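Local atomic coordinates of HD domain-containing protein (Aquifex aeolicus, PDB entry 2HEK), a protein that is of unknown function but binds GDP and zinc and, as an HD-domain protein, may act as a dGTP triphosphohydrolase. Residues Arg312-Lys318 and Ile349-Tyr355. Numbering follows the deposited sequence.
Sequences RFDEVEK and IKLYRIY
Regular antiparallel strand pairing joins edge strand 312-318 to 349-355, the central strand of a small three-stranded sheet in a mainly helical protein; 284-289 is the other edge. Both backbones are extended and run at 178°, axes 4.6 Å apart. Arg312-Tyr355, Asp314-Arg353, Val316-Leu351 and Lys318-Ile349 are hydrogen-bonded pairs, each with two N-to-O bonds; the alternate pairs are non-hydrogen-bonded. On one face, covered by helix 292-305, Phe313 CD2 packs 3.7 Å from Ile354 CG1, and Glu317 (chi1 m, chi2 t) brings OE2 2.4 Å from Tyr352 OH, a very short hydrogen bond, and, more weakly, 3.2 Å from Lys350 NZ in a salt bridge. The opposite face meets helices 203-221 and 224-240, with the Tyr355 side chain about 8 Å from a bound GDP. There one water lies 2.5 Å from Asp314 OD2, 2.9 Å from Arg353 NH1 and 2.8 Å from Tyr355 OH; Asp314 also salt-bridges Arg227, Arg353 NH1 bonds the Phe222 carbonyl and Tyr355 OH that of Lys224. Backbone bonding thus fixes the register; Glu317 ties the strands on its face, while water and neighbouring residues join polar side chains on the other.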
# COMPACT_ATOMS: atom_id res chain seq x y z
N ARG A 312 26.95 -9.07 -30.35
CA ARG A 312 27.25 -7.97 -29.44
C ARG A 312 27.60 -8.52 -28.07
O ARG A 312 27.11 -9.56 -27.67
CB ARG A 312 26.07 -6.99 -29.37
CG ARG A 312 25.78 -6.29 -30.70
CD ARG A 312 26.85 -5.24 -31.01
NE ARG A 312 26.53 -4.44 -32.19
CZ ARG A 312 26.50 -4.91 -33.44
NH1 ARG A 312 26.75 -6.19 -33.69
NH2 ARG A 312 26.20 -4.09 -34.45
N PHE A 313 28.49 -7.82 -27.37
CA PHE A 313 28.93 -8.23 -26.04
C PHE A 313 28.56 -7.12 -25.05
O PHE A 313 28.50 -5.95 -25.42
CB PHE A 313 30.45 -8.53 -26.03
CG PHE A 313 30.84 -9.53 -27.07
CD1 PHE A 313 31.39 -9.10 -28.28
CD2 PHE A 313 30.61 -10.88 -26.88
CE1 PHE A 313 31.73 -10.02 -29.28
CE2 PHE A 313 30.93 -11.82 -27.87
CZ PHE A 313 31.49 -11.39 -29.07
N ASP A 314 28.29 -7.49 -23.81
CA ASP A 314 27.98 -6.48 -22.82
C ASP A 314 28.54 -6.95 -21.50
O ASP A 314 28.31 -8.09 -21.11
CB ASP A 314 26.46 -6.26 -22.73
CG ASP A 314 26.10 -5.00 -21.95
OD1 ASP A 314 26.84 -4.00 -22.04
OD2 ASP A 314 25.08 -5.00 -21.22
N GLU A 315 29.30 -6.08 -20.84
CA GLU A 315 29.85 -6.38 -19.52
C GLU A 315 29.31 -5.37 -18.52
O GLU A 315 29.49 -4.17 -18.68
CB GLU A 315 31.39 -6.34 -19.53
CG GLU A 315 32.02 -7.36 -20.52
CD GLU A 315 33.56 -7.38 -20.51
OE1 GLU A 315 34.19 -6.84 -19.58
OE2 GLU A 315 34.15 -7.96 -21.45
N VAL A 316 28.62 -5.88 -17.51
CA VAL A 316 28.10 -5.05 -16.42
C VAL A 316 28.76 -5.43 -15.09
O VAL A 316 28.68 -6.57 -14.65
CB VAL A 316 26.59 -5.22 -16.30
CG1 VAL A 316 26.13 -4.64 -15.01
CG2 VAL A 316 25.89 -4.58 -17.47
N GLU A 317 29.42 -4.46 -14.46
CA GLU A 317 30.06 -4.68 -13.16
C GLU A 317 29.80 -3.47 -12.25
O GLU A 317 30.48 -2.43 -12.39
CB GLU A 317 31.57 -4.97 -13.31
CG GLU A 317 31.88 -6.37 -13.88
CD GLU A 317 33.38 -6.65 -14.11
OE1 GLU A 317 34.22 -5.75 -13.92
OE2 GLU A 317 33.70 -7.80 -14.49
N LYS A 318 28.82 -3.62 -11.34
CA LYS A 318 28.28 -2.53 -10.53
C LYS A 318 28.31 -2.77 -9.01
O LYS A 318 27.81 -3.78 -8.50
CB LYS A 318 26.84 -2.27 -10.93
CG LYS A 318 26.20 -1.09 -10.26
CD LYS A 318 26.71 0.20 -10.91
CE LYS A 318 26.16 1.44 -10.21
NZ LYS A 318 26.24 2.66 -11.07
N ILE A 349 27.44 -6.51 -8.43
CA ILE A 349 26.74 -7.21 -9.49
C ILE A 349 27.73 -7.37 -10.64
O ILE A 349 28.33 -6.39 -11.08
CB ILE A 349 25.48 -6.40 -9.94
CG1 ILE A 349 24.47 -6.30 -8.78
CG2 ILE A 349 24.86 -6.98 -11.25
CD1 ILE A 349 23.48 -5.07 -8.90
N LYS A 350 27.89 -8.58 -11.15
CA LYS A 350 28.78 -8.83 -12.31
C LYS A 350 28.02 -9.67 -13.30
O LYS A 350 27.68 -10.81 -13.00
CB LYS A 350 30.02 -9.61 -11.86
CG LYS A 350 31.04 -8.77 -11.09
CD LYS A 350 32.05 -9.67 -10.35
CE LYS A 350 33.19 -10.15 -11.25
NZ LYS A 350 34.16 -9.04 -11.54
N LEU A 351 27.74 -9.13 -14.49
CA LEU A 351 26.99 -9.88 -15.48
C LEU A 351 27.65 -9.72 -16.82
O LEU A 351 28.04 -8.60 -17.20
CB LEU A 351 25.52 -9.39 -15.55
CG LEU A 351 24.58 -9.67 -14.36
CD1 LEU A 351 23.42 -8.66 -14.34
CD2 LEU A 351 24.03 -11.09 -14.41
N TYR A 352 27.74 -10.82 -17.56
CA TYR A 352 28.36 -10.77 -18.90
C TYR A 352 27.38 -11.36 -19.85
O TYR A 352 26.85 -12.42 -19.62
CB TYR A 352 29.70 -11.55 -18.92
CG TYR A 352 30.54 -11.17 -17.73
CD1 TYR A 352 30.52 -11.95 -16.58
CD2 TYR A 352 31.26 -9.99 -17.74
CE1 TYR A 352 31.26 -11.57 -15.47
CE2 TYR A 352 31.96 -9.59 -16.63
CZ TYR A 352 31.97 -10.41 -15.52
OH TYR A 352 32.67 -10.02 -14.42
N ARG A 353 27.09 -10.63 -20.92
CA ARG A 353 26.08 -11.10 -21.85
C ARG A 353 26.65 -11.21 -23.25
O ARG A 353 27.45 -10.38 -23.65
CB ARG A 353 24.84 -10.16 -21.87
CG ARG A 353 23.78 -10.57 -20.83
CD ARG A 353 24.17 -10.15 -19.44
NE ARG A 353 23.02 -10.34 -18.53
CZ ARG A 353 22.20 -9.37 -18.13
NH1 ARG A 353 22.40 -8.10 -18.51
NH2 ARG A 353 21.18 -9.67 -17.30
N ILE A 354 26.21 -12.22 -23.98
CA ILE A 354 26.51 -12.29 -25.42
C ILE A 354 25.19 -12.36 -26.17
O ILE A 354 24.32 -13.16 -25.84
CB ILE A 354 27.41 -13.51 -25.81
CG1 ILE A 354 28.74 -13.47 -25.05
CG2 ILE A 354 27.70 -13.53 -27.33
CD1 ILE A 354 29.60 -14.76 -25.22
N TYR A 355 25.06 -11.51 -27.17
CA TYR A 355 23.85 -11.45 -27.97
C TYR A 355 24.20 -11.77 -29.42
O TYR A 355 25.25 -11.32 -29.90
CB TYR A 355 23.32 -10.01 -27.96
CG TYR A 355 22.94 -9.49 -26.57
CD1 TYR A 355 23.82 -8.70 -25.86
CD2 TYR A 355 21.69 -9.79 -26.01
CE1 TYR A 355 23.47 -8.18 -24.58
CE2 TYR A 355 21.32 -9.27 -24.74
CZ TYR A 355 22.23 -8.48 -24.04
OH TYR A 355 21.93 -7.96 -22.80
O HOH W 1 23.75 -7.10 -20.83